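Local structure of RTX toxin RtxA (Vibrio vulnificus MO6-24/O, 6IMP) at residues Thr156-Leu161 against Ala185-Tyr190; Thr284-Glu289 against Met295-Asp300. The protein is the alpha-beta hydrolase-fold domain of a Vibrio vulnificus RTX toxin and is probably a hydrolase. One frame throughout, in Å; residues are numbered along the deposited sequence.

Interaction 1 and interaction 2 lie on opposite sides of the chain's centre, their own centres 24 Å apart and their nearest atoms about 14 Å apart, so they do not touch. What relates them is the likely active site. Helix 180-192, which supplies Ala185-Tyr190 to interaction 1, begins just after Ser178, the serine of a GxSxG turn consistent with a nucleophile elbow. The Thr284-Glu289 loop of interaction 2 carries His288, whose NE2 is hydrogen-bonded to Ser178 OG. One contact therefore packs the helix behind the putative nucleophile, and the other joins the histidine loop to the helix that follows it, 291-302.

Interaction 1. Residues Thr156-Leu161 against Ala185-Tyr190; sequences TMFNYL and ADLARY
Leu187 meets Phe158 with its branched end. CD1 lies 3.8 Å from Phe158 CB and CD2 is 4.1 Å from the same CB, so the leucine fork sits against the root of the phenylalanine side chain, and CD1 approaches the Phe158 ring only obliquely. Both side chains leave their helices toward the partner, with CG anti to the backbone N (chi1 -168° for Phe158); their CA atoms, 8.0 Å apart, are the nearest pair across the segments. Three residues on, Tyr190 reaches the Phe158 ring further along, at CD2. That carbon comes to the edge of the tyrosine ring, near its plane, 4.4 Å from CE1. At the end of the tyrosine ring, Tyr190 OH stands 4.0 Å from Asn159 OD1 and about as far from ND2; the amide crosses the phenol at about a right angle, its plane turned 79° from the ring.

The segments belong to helices 147-164 and 180-192, which come before and after strand 172-177 of the alpha/beta hydrolase sheet. Their local axes approach to 11.3 Å and cross at -52°. Phe158 and Leu187 both also rest on Leu103 of strand 101-105, while Tyr190 touches Gln196 in a loop.

With neither a hydrogen bond nor a salt bridge between the segments and just 164 Å² buried, their direct cohesion comes from van der Waals and hydrophobic packing, the Asn159 amide and the Tyr190 hydroxyl being too far apart to bond.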
# COMPACT_ATOMS: atom_id res chain seq x y z
N THR A 156 4.21 -7.52 -9.09
CA THR A 156 5.46 -8.19 -8.78
C THR A 156 5.33 -8.79 -7.41
O THR A 156 5.49 -10.00 -7.23
CB THR A 156 6.63 -7.21 -8.78
OG1 THR A 156 6.75 -6.62 -10.08
CG2 THR A 156 7.94 -7.92 -8.42
N MET A 157 4.98 -7.94 -6.45
CA MET A 157 4.89 -8.34 -5.06
C MET A 157 3.89 -9.46 -4.91
O MET A 157 4.15 -10.43 -4.22
CB MET A 157 4.47 -7.16 -4.20
CG MET A 157 5.56 -6.16 -3.97
SD MET A 157 4.83 -4.74 -3.16
CE MET A 157 5.76 -3.39 -3.88
N PHE A 158 2.74 -9.32 -5.55
CA PHE A 158 1.78 -10.42 -5.56
C PHE A 158 2.43 -11.69 -6.06
O PHE A 158 2.51 -12.68 -5.33
CB PHE A 158 0.57 -10.10 -6.43
CG PHE A 158 -0.56 -11.07 -6.24
CD1 PHE A 158 -1.11 -11.25 -4.97
CD2 PHE A 158 -1.08 -11.78 -7.30
CE1 PHE A 158 -2.16 -12.13 -4.77
CE2 PHE A 158 -2.13 -12.66 -7.10
CZ PHE A 158 -2.66 -12.84 -5.84
N ASN A 159 2.95 -11.64 -7.28
CA ASN A 159 3.50 -12.82 -7.93
C ASN A 159 4.56 -13.49 -7.07
O ASN A 159 4.60 -14.70 -6.98
CB ASN A 159 4.06 -12.48 -9.31
CG ASN A 159 2.98 -12.21 -10.33
OD1 ASN A 159 1.95 -12.90 -10.38
ND2 ASN A 159 3.20 -11.20 -11.16
N TYR A 160 5.36 -12.69 -6.36
CA TYR A 160 6.36 -13.24 -5.42
C TYR A 160 5.75 -14.15 -4.35
O TYR A 160 6.34 -15.16 -3.95
CB TYR A 160 7.17 -12.13 -4.76
CG TYR A 160 8.04 -12.62 -3.63
CD1 TYR A 160 9.11 -13.47 -3.88
CD2 TYR A 160 7.77 -12.27 -2.31
CE1 TYR A 160 9.90 -13.96 -2.85
CE2 TYR A 160 8.57 -12.73 -1.27
CZ TYR A 160 9.64 -13.58 -1.55
OH TYR A 160 10.44 -14.05 -0.52
N LEU A 161 4.57 -13.77 -3.86
CA LEU A 161 3.86 -14.58 -2.87
C LEU A 161 3.39 -15.87 -3.51
O LEU A 161 3.78 -16.95 -3.08
CB LEU A 161 2.67 -13.82 -2.29
CG LEU A 161 3.01 -12.54 -1.52
CD1 LEU A 161 1.72 -11.93 -1.00
CD2 LEU A 161 3.98 -12.81 -0.37
N ALA A 185 -6.43 -1.66 -4.39
CA ALA A 185 -7.65 -1.88 -5.14
C ALA A 185 -7.34 -2.40 -6.54
O ALA A 185 -7.94 -3.38 -6.96
CB ALA A 185 -8.49 -0.61 -5.21
N ASP A 186 -6.39 -1.78 -7.24
CA ASP A 186 -6.02 -2.26 -8.58
C ASP A 186 -5.46 -3.69 -8.56
O ASP A 186 -5.81 -4.51 -9.41
CB ASP A 186 -5.03 -1.31 -9.28
CG ASP A 186 -5.06 -1.45 -10.82
OD1 ASP A 186 -5.30 -2.56 -11.34
OD2 ASP A 186 -4.85 -0.43 -11.51
N LEU A 187 -4.62 -4.00 -7.58
CA LEU A 187 -4.13 -5.37 -7.44
C LEU A 187 -5.32 -6.31 -7.26
O LEU A 187 -5.46 -7.29 -7.99
CB LEU A 187 -3.17 -5.50 -6.26
CG LEU A 187 -2.46 -6.86 -6.17
CD1 LEU A 187 -1.58 -7.11 -7.38
CD2 LEU A 187 -1.61 -6.94 -4.91
N ALA A 188 -6.20 -5.98 -6.33
CA ALA A 188 -7.34 -6.84 -6.04
C ALA A 188 -8.07 -7.18 -7.34
O ALA A 188 -8.41 -8.34 -7.58
CB ALA A 188 -8.28 -6.18 -5.04
N ARG A 189 -8.25 -6.17 -8.19
CA ARG A 189 -8.92 -6.34 -9.49
C ARG A 189 -8.15 -7.33 -10.35
O ARG A 189 -8.65 -8.41 -10.68
CB ARG A 189 -9.04 -5.00 -10.21
CG ARG A 189 -9.61 -5.08 -11.62
CD ARG A 189 -10.15 -3.74 -12.08
NE ARG A 189 -9.08 -2.79 -12.41
CZ ARG A 189 -9.23 -1.46 -12.50
NH1 ARG A 189 -10.41 -0.89 -12.27
NH2 ARG A 189 -8.20 -0.69 -12.80
N TYR A 190 -6.90 -6.97 -10.66
CA TYR A 190 -6.06 -7.81 -11.48
C TYR A 190 -6.04 -9.29 -11.03
O TYR A 190 -6.04 -10.18 -11.87
CB TYR A 190 -4.64 -7.24 -11.56
CG TYR A 190 -3.56 -8.24 -11.90
CD1 TYR A 190 -2.95 -8.97 -10.91
CD2 TYR A 190 -3.17 -8.45 -13.21
CE1 TYR A 190 -1.95 -9.89 -11.21
CE2 TYR A 190 -2.19 -9.38 -13.53
CZ TYR A 190 -1.58 -10.10 -12.52
OH TYR A 190 -0.60 -11.02 -12.79

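Interaction 2. Residues Thr284-Glu289 against Met295-Asp300; sequences TFYGHE and MGQYAD
Thr284 OG1 donates a weak hydrogen bond to Tyr298 OH over 3.1 Å, with the threonine oxygen lying oblique to the tyrosine ring. The two side chains slide past each other in opposite directions. Tyr298 OH has its stronger partner in Glu282 OE1, so the carboxylate does more than the threonine to fix this buried phenol.

A set of contacts forms round the Gln297 amide. Its CG stands anti to the backbone N (chi1 -169°) and the chain stays extended beyond it, carrying the amide out to the two aromatic residues of the loop. There OE1 lies 3.0 Å from Tyr286 OH and 3.3 Å from Phe285 CZ, oblique to both rings. The amide plane is turned 51° from the Tyr286 ring but 33° from that of Phe285.

In the fold, this loop runs from the edge strand 282-283 into helix 291-302, the place where alpha/beta hydrolases carry their catalytic histidine. The hydrogen bond from His288 NE2 to Ser178 OG is consistent with that role. Backbone hydrogen bonding with Asn258 also ties down Tyr286.

The apolar contacts involve the rings of Tyr286 and Tyr298. These two meet edge to edge, CE2 to CE2 at 4.0 Å, each atom near the plane of the other ring. Phe285 CD1 sits 4.2 Å above one face of Tyr286, toward its rim, and Gln297 CG lies in a similar offset position over a face of Tyr298. Leu294 packs against both Thr284 and Tyr286.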
# COMPACT_ATOMS: atom_id res chain seq x y z
N THR A 284 -13.19 5.52 12.46
CA THR A 284 -12.31 5.20 13.57
C THR A 284 -12.10 6.50 14.35
O THR A 284 -12.31 7.58 13.80
CB THR A 284 -10.98 4.68 12.98
OG1 THR A 284 -11.08 3.28 12.72
CG2 THR A 284 -9.87 4.90 13.85
N PHE A 285 -11.70 6.42 15.62
CA PHE A 285 -11.33 7.66 16.37
C PHE A 285 -9.82 8.03 16.38
O PHE A 285 -9.35 8.82 17.22
CB PHE A 285 -11.97 7.71 17.77
CG PHE A 285 -11.76 6.48 18.59
CD1 PHE A 285 -10.62 6.32 19.36
CD2 PHE A 285 -12.76 5.53 18.68
CE1 PHE A 285 -10.46 5.21 20.17
CE2 PHE A 285 -12.61 4.41 19.48
CZ PHE A 285 -11.46 4.25 20.22
N TYR A 286 -9.12 7.56 15.35
CA TYR A 286 -7.67 7.59 15.25
C TYR A 286 -7.27 8.52 14.12
O TYR A 286 -7.95 8.58 13.09
CB TYR A 286 -7.11 6.20 14.98
CG TYR A 286 -7.27 5.25 16.15
CD1 TYR A 286 -6.73 5.55 17.39
CD2 TYR A 286 -7.94 4.03 16.01
CE1 TYR A 286 -6.86 4.68 18.46
CE2 TYR A 286 -8.08 3.16 17.07
CZ TYR A 286 -7.54 3.48 18.29
OH TYR A 286 -7.67 2.60 19.35
N GLY A 287 -6.17 9.25 14.32
CA GLY A 287 -5.58 10.08 13.28
C GLY A 287 -4.95 9.24 12.18
O GLY A 287 -4.76 8.02 12.35
N HIS A 288 -4.60 9.88 11.07
CA HIS A 288 -4.14 9.17 9.86
C HIS A 288 -2.88 8.32 10.07
O HIS A 288 -2.77 7.23 9.50
CB HIS A 288 -3.92 10.16 8.72
CG HIS A 288 -3.59 9.50 7.41
ND1 HIS A 288 -4.56 8.97 6.58
CD2 HIS A 288 -2.41 9.28 6.80
CE1 HIS A 288 -3.98 8.46 5.51
NE2 HIS A 288 -2.67 8.63 5.62
N GLU A 289 -1.94 8.80 10.88
CA GLU A 289 -0.64 8.15 11.04
C GLU A 289 -0.56 7.22 12.27
O GLU A 289 0.49 6.61 12.52
CB GLU A 289 0.48 9.19 11.13
CG GLU A 289 0.54 10.13 9.93
CD GLU A 289 1.78 10.99 9.93
OE1 GLU A 289 2.87 10.46 9.59
OE2 GLU A 289 1.67 12.20 10.23
N MET A 295 -4.11 -0.48 14.69
CA MET A 295 -3.97 -1.92 14.49
C MET A 295 -4.29 -2.69 15.78
O MET A 295 -5.01 -3.70 15.73
CB MET A 295 -2.57 -2.27 13.96
CG MET A 295 -2.37 -1.97 12.47
SD MET A 295 -3.64 -2.64 11.36
CE MET A 295 -3.36 -4.40 11.53
N GLY A 296 -3.83 -2.17 16.92
CA GLY A 296 -4.19 -2.74 18.23
C GLY A 296 -5.68 -3.04 18.35
O GLY A 296 -6.09 -4.19 18.59
N GLN A 297 -6.50 -2.01 18.12
CA GLN A 297 -7.94 -2.12 18.30
C GLN A 297 -8.56 -3.04 17.26
O GLN A 297 -9.41 -3.86 17.58
CB GLN A 297 -8.60 -0.75 18.22
CG GLN A 297 -10.05 -0.78 18.67
CD GLN A 297 -10.79 0.49 18.31
OE1 GLN A 297 -10.36 1.60 18.65
NE2 GLN A 297 -11.92 0.33 17.64
N TYR A 298 -8.14 -2.89 16.01
CA TYR A 298 -8.84 -3.53 14.89
C TYR A 298 -8.19 -4.84 14.41
O TYR A 298 -8.84 -5.64 13.73
CB TYR A 298 -9.00 -2.54 13.74
CG TYR A 298 -9.99 -1.43 14.04
CD1 TYR A 298 -11.36 -1.61 13.81
CD2 TYR A 298 -9.56 -0.21 14.53
CE1 TYR A 298 -12.26 -0.58 14.07
CE2 TYR A 298 -10.46 0.82 14.79
CZ TYR A 298 -11.81 0.63 14.56
OH TYR A 298 -12.68 1.66 14.83
N ALA A 299 -6.94 -5.11 14.80
CA ALA A 299 -6.22 -6.31 14.32
C ALA A 299 -7.10 -7.57 14.26
O ALA A 299 -6.98 -8.37 13.33
CB ALA A 299 -4.99 -6.58 15.17
N ASP A 300 -7.96 -7.74 15.27
CA ASP A 300 -8.80 -8.93 15.38
C ASP A 300 -9.91 -8.93 14.33
O ASP A 300 -10.11 -9.93 13.63
CB ASP A 300 -9.38 -9.09 16.80
CG ASP A 300 -8.42 -9.81 17.77
OD1 ASP A 300 -7.55 -10.58 17.30
OD2 ASP A 300 -8.54 -9.62 19.00